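Exopolysaccharide biosynthesis protein (Pantoea stewartii subsp. stewartii DC283, PDB 6TGF) modifies glycan biofilm, probably by hydrolysing exopolysaccharide, and has a bacteriophage tailspike-like parallel beta-helix fold. Local coordinates at residues 67-73 with 103-109; 126-130 with 142-147. One frame throughout, in Å; residues are numbered along the deposited sequence.

Contact 1 of 2, residues 67-73 with 103-109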
ATOM      1  N   PHE B  67       0.106 -12.851  64.353  1.00 51.40           N
ATOM      2  CA  PHE B  67      -1.114 -13.688  64.521  1.00 50.89           C
ATOM      3  C   PHE B  67      -0.919 -14.702  65.653  1.00 50.56           C
ATOM      4  O   PHE B  67       0.106 -15.415  65.668  1.00 50.29           O
ATOM      5  CB  PHE B  67      -1.493 -14.431  63.238  1.00 50.46           C
ATOM      6  CG  PHE B  67      -2.724 -15.293  63.380  1.00 50.29           C
ATOM      7  CD1 PHE B  67      -2.623 -16.608  63.808  1.00 49.93           C
ATOM      8  CD2 PHE B  67      -3.985 -14.785  63.117  1.00 50.40           C
ATOM      9  CE1 PHE B  67      -3.754 -17.396  63.955  1.00 49.83           C
ATOM     10  CE2 PHE B  67      -5.115 -15.576  63.262  1.00 50.10           C
ATOM     11  CZ  PHE B  67      -4.998 -16.879  63.680  1.00 49.96           C
ATOM     12  N   GLN B  68      -1.890 -14.753  66.571  1.00 50.47           N
ATOM     13  CA  GLN B  68      -2.061 -15.820  67.593  1.00 50.31           C
ATOM     14  C   GLN B  68      -3.504 -16.327  67.518  1.00 50.04           C
ATOM     15  O   GLN B  68      -4.416 -15.483  67.424  1.00 50.43           O
ATOM     16  CB  GLN B  68      -1.734 -15.289  68.989  1.00 50.78           C
ATOM     17  CG  GLN B  68      -0.241 -15.173  69.256  1.00 50.96           C
ATOM     18  CD  GLN B  68       0.064 -14.335  70.472  1.00 51.45           C
ATOM     19  OE1 GLN B  68       0.490 -14.842  71.506  1.00 51.63           O
ATOM     20  NE2 GLN B  68      -0.159 -13.037  70.355  1.00 51.89           N
ATOM     21  N   GLY B  69      -3.702 -17.647  67.545  1.00 49.37           N
ATOM     22  CA  GLY B  69      -5.041 -18.252  67.424  1.00 48.86           C
ATOM     23  C   GLY B  69      -5.016 -19.768  67.444  1.00 47.92           C
ATOM     24  O   GLY B  69      -4.052 -20.342  67.989  1.00 47.04           O
ATOM     25  N   LYS B  70      -6.054 -20.385  66.872  1.00 47.68           N
ATOM     26  CA  LYS B  70      -6.326 -21.846  66.941  1.00 47.43           C
ATOM     27  C   LYS B  70      -6.770 -22.354  65.566  1.00 46.58           C
ATOM     28  O   LYS B  70      -7.677 -21.736  64.977  1.00 46.58           O
ATOM     29  CB  LYS B  70      -7.406 -22.133  67.989  1.00 48.06           C
ATOM     30  CG  LYS B  70      -7.194 -21.479  69.349  1.00 48.67           C
ATOM     31  CD  LYS B  70      -7.419 -22.418  70.512  1.00 49.02           C
ATOM     32  CE  LYS B  70      -7.831 -21.712  71.786  1.00 49.59           C
ATOM     33  NZ  LYS B  70      -8.001 -22.673  72.901  1.00 49.73           N
ATOM     34  N   LEU B  71      -6.160 -23.448  65.092  1.00 45.68           N
ATOM     35  CA  LEU B  71      -6.455 -24.097  63.785  1.00 44.95           C
ATOM     36  C   LEU B  71      -7.194 -25.419  64.030  1.00 44.47           C
ATOM     37  O   LEU B  71      -6.740 -26.205  64.887  1.00 44.18           O
ATOM     38  CB  LEU B  71      -5.137 -24.318  63.033  1.00 44.51           C
ATOM     39  CG  LEU B  71      -5.241 -25.038  61.688  1.00 44.34           C
ATOM     40  CD1 LEU B  71      -6.052 -24.226  60.688  1.00 44.39           C
ATOM     41  CD2 LEU B  71      -3.858 -25.337  61.129  1.00 44.06           C
ATOM     42  N   TRP B  72      -8.293 -25.639  63.301  1.00 44.18           N
ATOM     43  CA  TRP B  72      -9.111 -26.883  63.315  1.00 43.96           C
ATOM     44  C   TRP B  72      -9.067 -27.532  61.928  1.00 43.44           C
ATOM     45  O   TRP B  72      -9.246 -26.805  60.935  1.00 43.17           O
ATOM     46  CB  TRP B  72     -10.559 -26.579  63.721  1.00 44.43           C
ATOM     47  CG  TRP B  72     -10.783 -26.337  65.181  1.00 44.63           C
ATOM     48  CD1 TRP B  72     -11.053 -27.272  66.138  1.00 44.89           C
ATOM     49  CD2 TRP B  72     -10.805 -25.064  65.850  1.00 44.75           C
ATOM     50  NE1 TRP B  72     -11.230 -26.671  67.356  1.00 45.02           N
ATOM     51  CE2 TRP B  72     -11.086 -25.316  67.210  1.00 44.97           C
ATOM     52  CE3 TRP B  72     -10.610 -23.742  65.435  1.00 44.90           C
ATOM     53  CZ2 TRP B  72     -11.166 -24.295  68.155  1.00 45.20           C
ATOM     54  CZ3 TRP B  72     -10.695 -22.732  66.369  1.00 45.18           C
ATOM     55  CH2 TRP B  72     -10.970 -23.007  67.710  1.00 45.31           C
ATOM     56  N   ILE B  73      -8.841 -28.848  61.876  1.00 43.25           N
ATOM     57  CA  ILE B  73      -8.971 -29.694  60.652  1.00 43.19           C
ATOM     58  C   ILE B  73     -10.083 -30.714  60.923  1.00 43.58           C
ATOM     59  O   ILE B  73      -9.855 -31.629  61.737  1.00 43.64           O
ATOM     60  CB  ILE B  73      -7.638 -30.384  60.291  1.00 42.86           C
ATOM     61  CG1 ILE B  73      -6.434 -29.447  60.429  1.00 42.57           C
ATOM     62  CG2 ILE B  73      -7.713 -31.008  58.906  1.00 42.81           C
ATOM     63  CD1 ILE B  73      -6.440 -28.275  59.475  1.00 42.53           C
ATOM     64  N   GLN B 103      -6.087 -31.326  68.719  1.00 41.58           N
ATOM     65  CA  GLN B 103      -6.754 -30.105  68.197  1.00 41.15           C
ATOM     66  C   GLN B 103      -7.512 -29.429  69.338  1.00 41.06           C
ATOM     67  O   GLN B 103      -7.921 -30.094  70.287  1.00 41.23           O
ATOM     68  CB  GLN B 103      -7.675 -30.471  67.035  1.00 41.17           C
ATOM     69  CG  GLN B 103      -6.951 -31.167  65.892  1.00 40.97           C
ATOM     70  CD  GLN B 103      -7.773 -31.187  64.627  1.00 41.00           C
ATOM     71  OE1 GLN B 103      -8.270 -30.159  64.173  1.00 41.19           O
ATOM     72  NE2 GLN B 103      -7.920 -32.365  64.045  1.00 40.89           N
ATOM     73  N   PRO B 104      -7.725 -28.093  69.297  1.00 40.86           N
ATOM     74  CA  PRO B 104      -7.261 -27.251  68.194  1.00 40.70           C
ATOM     75  C   PRO B 104      -5.740 -27.038  68.193  1.00 40.27           C
ATOM     76  O   PRO B 104      -5.146 -27.084  69.254  1.00 40.28           O
ATOM     77  CB  PRO B 104      -7.967 -25.913  68.445  1.00 40.97           C
ATOM     78  CG  PRO B 104      -8.170 -25.878  69.942  1.00 41.12           C
ATOM     79  CD  PRO B 104      -8.425 -27.319  70.334  1.00 41.10           C
ATOM     80  N   ILE B 105      -5.165 -26.812  67.010  1.00 40.01           N
ATOM     81  CA  ILE B 105      -3.704 -26.567  66.813  1.00 39.91           C
ATOM     82  C   ILE B 105      -3.425 -25.089  67.103  1.00 39.90           C
ATOM     83  O   ILE B 105      -3.988 -24.233  66.395  1.00 39.77           O
ATOM     84  CB  ILE B 105      -3.250 -26.976  65.396  1.00 39.78           C
ATOM     85  CG1 ILE B 105      -3.654 -28.418  65.074  1.00 39.71           C
ATOM     86  CG2 ILE B 105      -1.752 -26.750  65.224  1.00 39.67           C
ATOM     87  CD1 ILE B 105      -3.294 -28.871  63.680  1.00 39.74           C
ATOM     88  N   THR B 106      -2.593 -24.815  68.112  1.00 39.95           N
ATOM     89  CA  THR B 106      -2.188 -23.450  68.540  1.00 40.18           C
ATOM     90  C   THR B 106      -1.220 -22.866  67.506  1.00 40.16           C
ATOM     91  O   THR B 106      -0.201 -23.524  67.223  1.00 39.96           O
ATOM     92  CB  THR B 106      -1.561 -23.479  69.939  1.00 40.35           C
ATOM     93  OG1 THR B 106      -2.509 -24.062  70.833  1.00 40.52           O
ATOM     94  CG2 THR B 106      -1.166 -22.110  70.444  1.00 40.60           C
ATOM     95  N   LEU B 107      -1.532 -21.682  66.970  1.00 40.57           N
ATOM     96  CA  LEU B 107      -0.677 -20.939  66.006  1.00 40.83           C
ATOM     97  C   LEU B 107      -0.151 -19.661  66.669  1.00 41.31           C
ATOM     98  O   LEU B 107      -0.967 -18.900  67.219  1.00 41.48           O
ATOM     99  CB  LEU B 107      -1.487 -20.605  64.749  1.00 40.77           C
ATOM    100  CG  LEU B 107      -2.096 -21.789  63.998  1.00 40.48           C
ATOM    101  CD1 LEU B 107      -2.668 -21.331  62.665  1.00 40.44           C
ATOM    102  CD2 LEU B 107      -1.082 -22.901  63.775  1.00 40.32           C
ATOM    103  N   ASN B 108       1.168 -19.458  66.612  1.00 41.68           N
ATOM    104  CA  ASN B 108       1.886 -18.253  67.109  1.00 42.19           C
ATOM    105  C   ASN B 108       3.296 -18.266  66.507  1.00 42.50           C
ATOM    106  O   ASN B 108       3.702 -19.335  66.008  1.00 42.65           O
ATOM    107  CB  ASN B 108       1.892 -18.185  68.640  1.00 42.26           C
ATOM    108  CG  ASN B 108       2.479 -19.415  69.299  1.00 42.00           C
ATOM    109  OD1 ASN B 108       3.537 -19.897  68.904  1.00 41.99           O
ATOM    110  ND2 ASN B 108       1.803 -19.921  70.319  1.00 41.90           N
ATOM    111  N   LYS B 109       4.011 -17.137  66.550  1.00 43.01           N
ATOM    112  CA  LYS B 109       5.344 -16.980  65.904  1.00 43.13           C
ATOM    113  C   LYS B 109       6.249 -18.155  66.298  1.00 42.66           C
ATOM    114  O   LYS B 109       6.846 -18.765  65.389  1.00 42.63           O
ATOM    115  CB  LYS B 109       6.008 -15.651  66.277  1.00 43.83           C
ATOM    116  CG  LYS B 109       7.449 -15.521  65.798  1.00 44.33           C
ATOM    117  CD  LYS B 109       7.951 -14.103  65.681  1.00 45.02           C
ATOM    118  CE  LYS B 109       9.439 -14.043  65.402  1.00 45.44           C
ATOM    119  NZ  LYS B 109      10.235 -14.098  66.649  1.00 45.72           N
TER
HETATM  120  O   HOH W   1       2.643 -14.733  65.764  1.00 39.10           O
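The ring of F67 occupies the space that a side chain on G69 would need: a CB there would come within 2.7 Å of F67 CZ. With its edge toward the neighbouring strand, the ring places CE1 4.0 Å from L107 CB. Further along the same face, L71 settles between two side chains of strand 105-107, its CB 4.0 Å from I105 CB and 3.9 Å from L107 CD1. On the other face K70 and T106 are exposed, and the lysine leans along the strand until its CD lies 3.6 Å from P104 CG. P104, which follows a cis peptide bond, sets its CB over the five-membered ring of W72, 3.7 Å from the centroid, a CH-pi contact. Between the two faces, paired backbone hydrogen bonds join G69 to L107 (N to O 3.0 Å both ways). L71 N to I105 O and I105 N to L71 O are each 2.7 Å. Beyond them the side chain of Q103 takes over the pairing: OE1 accepts from I73 N at 2.7 Å and NE2 donates to I73 O at 3.1 Å. M130 and L132 of strand 129-134 pack against L71 and L107, respectively. Strand 105-107 forms one edge, within this chain, of a four-stranded antiparallel sheet in the phage head-binding-like region.

Contact 2 of 2, residues 126-130 with 142-147; sequences PSHAM and NIPDVS
A one-residue shift interrupts the antiparallel pairing here. M130 and I143 form a regular hydrogen-bonded pair, with M130 N to I143 O at 2.9 Å, I143 N to M130 O at 3.0 Å and CA atoms 5.3 Å apart, but the next bond runs from V146 N, not D145 N, to H128 O (3.2 Å). The extra residue is taken up as the chain leaves extended geometry at P144 (phi/psi -75/-24), lies extended at D145 (-154/114) and bends again at V146 (-73/-9). P144 O approaches A129 CB to 3.1 Å. V146, chi1 m, points toward the facing segment: CG2 lies over the H128 ring, 3.8 Å from its centroid in a CH-pi contact, and CG1 is 3.9 Å from M130 CB. H128 has chi1 p, and its ND1 bonds to N125 O. D145, chi1 t, closes an Asx turn, OD1 accepting from S147 N at 3.3 Å; a water 2.9 Å from D145 OD2 and 2.7 Å from S127 OG links the two segments. The shift lies at the open end of the beta hairpin 129-134/139-143, where the second strand gives way to a turn. Around it, M130 and H128 pack on I73 of strand 69-74 and on strand 48-51, while F183 touches I143 and V146.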
ATOM      1  N   PRO B 126      -6.940 -35.121  52.441  1.00 38.62           N
ATOM      2  CA  PRO B 126      -7.020 -33.974  51.534  1.00 38.73           C
ATOM      3  C   PRO B 126      -8.440 -33.390  51.490  1.00 39.20           C
ATOM      4  O   PRO B 126      -8.573 -32.189  51.341  1.00 39.26           O
ATOM      5  CB  PRO B 126      -6.595 -34.531  50.164  1.00 38.72           C
ATOM      6  CG  PRO B 126      -6.703 -36.037  50.307  1.00 38.86           C
ATOM      7  CD  PRO B 126      -6.422 -36.321  51.766  1.00 38.79           C
ATOM      8  N   SER B 127      -9.454 -34.251  51.620  1.00 39.76           N
ATOM      9  CA  SER B 127     -10.873 -33.867  51.835  1.00 40.27           C
ATOM     10  C   SER B 127     -11.083 -33.579  53.326  1.00 40.39           C
ATOM     11  O   SER B 127     -11.111 -34.544  54.114  1.00 40.45           O
ATOM     12  CB  SER B 127     -11.811 -34.938  51.335  1.00 40.64           C
ATOM     13  OG  SER B 127     -13.151 -34.472  51.325  1.00 40.97           O
ATOM     14  N   HIS B 128     -11.197 -32.301  53.697  1.00 40.61           N
ATOM     15  CA  HIS B 128     -11.359 -31.847  55.104  1.00 41.07           C
ATOM     16  C   HIS B 128     -11.995 -30.454  55.157  1.00 41.50           C
ATOM     17  O   HIS B 128     -11.800 -29.670  54.208  1.00 41.16           O
ATOM     18  CB  HIS B 128     -10.007 -31.867  55.833  1.00 40.89           C
ATOM     19  CG  HIS B 128      -9.006 -30.904  55.287  1.00 40.58           C
ATOM     20  ND1 HIS B 128      -8.110 -31.253  54.296  1.00 40.35           N
ATOM     21  CD2 HIS B 128      -8.754 -29.611  55.588  1.00 40.47           C
ATOM     22  CE1 HIS B 128      -7.348 -30.219  54.009  1.00 40.30           C
ATOM     23  NE2 HIS B 128      -7.723 -29.197  54.787  1.00 40.41           N
ATOM     24  N   ALA B 129     -12.736 -30.183  56.233  1.00 42.51           N
ATOM     25  CA  ALA B 129     -13.139 -28.830  56.677  1.00 43.39           C
ATOM     26  C   ALA B 129     -11.954 -28.197  57.410  1.00 43.84           C
ATOM     27  O   ALA B 129     -11.187 -28.948  58.043  1.00 43.55           O
ATOM     28  CB  ALA B 129     -14.350 -28.908  57.571  1.00 43.75           C
ATOM     29  N   MET B 130     -11.811 -26.872  57.324  1.00 44.79           N
ATOM     30  CA  MET B 130     -10.734 -26.113  58.011  1.00 45.44           C
ATOM     31  C   MET B 130     -11.321 -24.826  58.602  1.00 45.72           C
ATOM     32  O   MET B 130     -12.039 -24.111  57.875  1.00 45.64           O
ATOM     33  CB  MET B 130      -9.596 -25.770  57.046  1.00 45.94           C
ATOM     34  CG  MET B 130      -8.346 -25.265  57.742  1.00 46.31           C
ATOM     35  SD  MET B 130      -7.105 -24.663  56.572  1.00 47.04           S
ATOM     36  CE  MET B 130      -6.252 -26.191  56.188  1.00 46.71           C
ATOM     37  N   ASN B 142     -14.047 -20.158  58.096  1.00 53.56           N
ATOM     38  CA  ASN B 142     -14.898 -21.308  58.501  1.00 53.32           C
ATOM     39  C   ASN B 142     -15.339 -22.032  57.224  1.00 53.05           C
ATOM     40  O   ASN B 142     -16.455 -21.761  56.741  1.00 53.38           O
ATOM     41  CB  ASN B 142     -16.079 -20.873  59.373  1.00 53.74           C
ATOM     42  CG  ASN B 142     -16.885 -22.041  59.902  1.00 53.92           C
ATOM     43  OD1 ASN B 142     -16.396 -23.168  59.964  1.00 53.43           O
ATOM     44  ND2 ASN B 142     -18.120 -21.780  60.297  1.00 54.43           N
ATOM     45  N   ILE B 143     -14.471 -22.897  56.693  1.00 52.67           N
ATOM     46  CA  ILE B 143     -14.652 -23.588  55.382  1.00 52.67           C
ATOM     47  C   ILE B 143     -15.068 -25.031  55.651  1.00 52.90           C
ATOM     48  O   ILE B 143     -14.298 -25.801  56.223  1.00 52.19           O
ATOM     49  CB  ILE B 143     -13.366 -23.496  54.536  1.00 52.30           C
ATOM     50  CG1 ILE B 143     -12.926 -22.042  54.340  1.00 52.22           C
ATOM     51  CG2 ILE B 143     -13.540 -24.216  53.206  1.00 52.28           C
ATOM     52  CD1 ILE B 143     -11.481 -21.882  53.929  1.00 51.88           C
ATOM     53  N   PRO B 144     -16.291 -25.443  55.241  1.00 53.70           N
ATOM     54  CA  PRO B 144     -16.781 -26.795  55.509  1.00 54.02           C
ATOM     55  C   PRO B 144     -16.131 -27.861  54.612  1.00 53.96           C
ATOM     56  O   PRO B 144     -16.118 -29.010  55.000  1.00 54.06           O
ATOM     57  CB  PRO B 144     -18.286 -26.681  55.227  1.00 54.43           C
ATOM     58  CG  PRO B 144     -18.382 -25.606  54.167  1.00 54.43           C
ATOM     59  CD  PRO B 144     -17.264 -24.635  54.488  1.00 54.06           C
ATOM     60  N   ASP B 145     -15.627 -27.460  53.441  1.00 54.14           N
ATOM     61  CA  ASP B 145     -14.896 -28.347  52.498  1.00 54.40           C
ATOM     62  C   ASP B 145     -13.947 -27.484  51.660  1.00 53.95           C
ATOM     63  O   ASP B 145     -14.446 -26.658  50.872  1.00 53.81           O
ATOM     64  CB  ASP B 145     -15.871 -29.146  51.629  1.00 55.32           C
ATOM     65  CG  ASP B 145     -15.215 -30.182  50.729  1.00 55.72           C
ATOM     66  OD1 ASP B 145     -14.019 -30.480  50.939  1.00 55.61           O
ATOM     67  OD2 ASP B 145     -15.909 -30.689  49.825  1.00 56.51           O
ATOM     68  N   VAL B 146     -12.636 -27.685  51.826  1.00 53.88           N
ATOM     69  CA  VAL B 146     -11.561 -26.896  51.147  1.00 53.95           C
ATOM     70  C   VAL B 146     -11.498 -27.285  49.664  1.00 54.65           C
ATOM     71  O   VAL B 146     -10.779 -26.599  48.918  1.00 54.04           O
ATOM     72  CB  VAL B 146     -10.191 -27.071  51.836  1.00 53.11           C
ATOM     73  CG1 VAL B 146     -10.235 -26.654  53.298  1.00 52.92           C
ATOM     74  CG2 VAL B 146      -9.638 -28.483  51.697  1.00 52.95           C
ATOM     75  N   SER B 147     -12.217 -28.337  49.256  1.00 56.31           N
ATOM     76  CA  SER B 147     -12.294 -28.835  47.855  1.00 57.54           C
ATOM     77  C   SER B 147     -13.402 -28.115  47.072  1.00 58.88           C
ATOM     78  O   SER B 147     -13.434 -28.279  45.838  1.00 58.69           O
ATOM     79  CB  SER B 147     -12.495 -30.327  47.833  1.00 57.84           C
ATOM     80  OG  SER B 147     -11.467 -30.987  48.561  1.00 57.73           O
TER
HETATM   81  O   HOH W   2     -14.249 -32.976  49.426  1.00 51.65           O

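Contacts 1 and 2 are the two outer strand pairs of one antiparallel sheet, ordered 105-107, 69-74, 129-134, 139-143. Their centres are 16 Å apart, and they follow one another in sequence, contact 1 closing before contact 2 opens. The two middle strands, 69-74 and 129-134, bring them into direct touch: L71 CD1 lies 3.9 Å from M130 CG, and I73 CG2 3.7 Å from H128 CD2. Strand 48-51, from a second sheet, packs on side chains of both. All four segments lie near the N-terminal end of an elongated chain, remote from its parallel beta-helix, so both contacts belong to the N-terminal head-binding-like region, joined through one sheet.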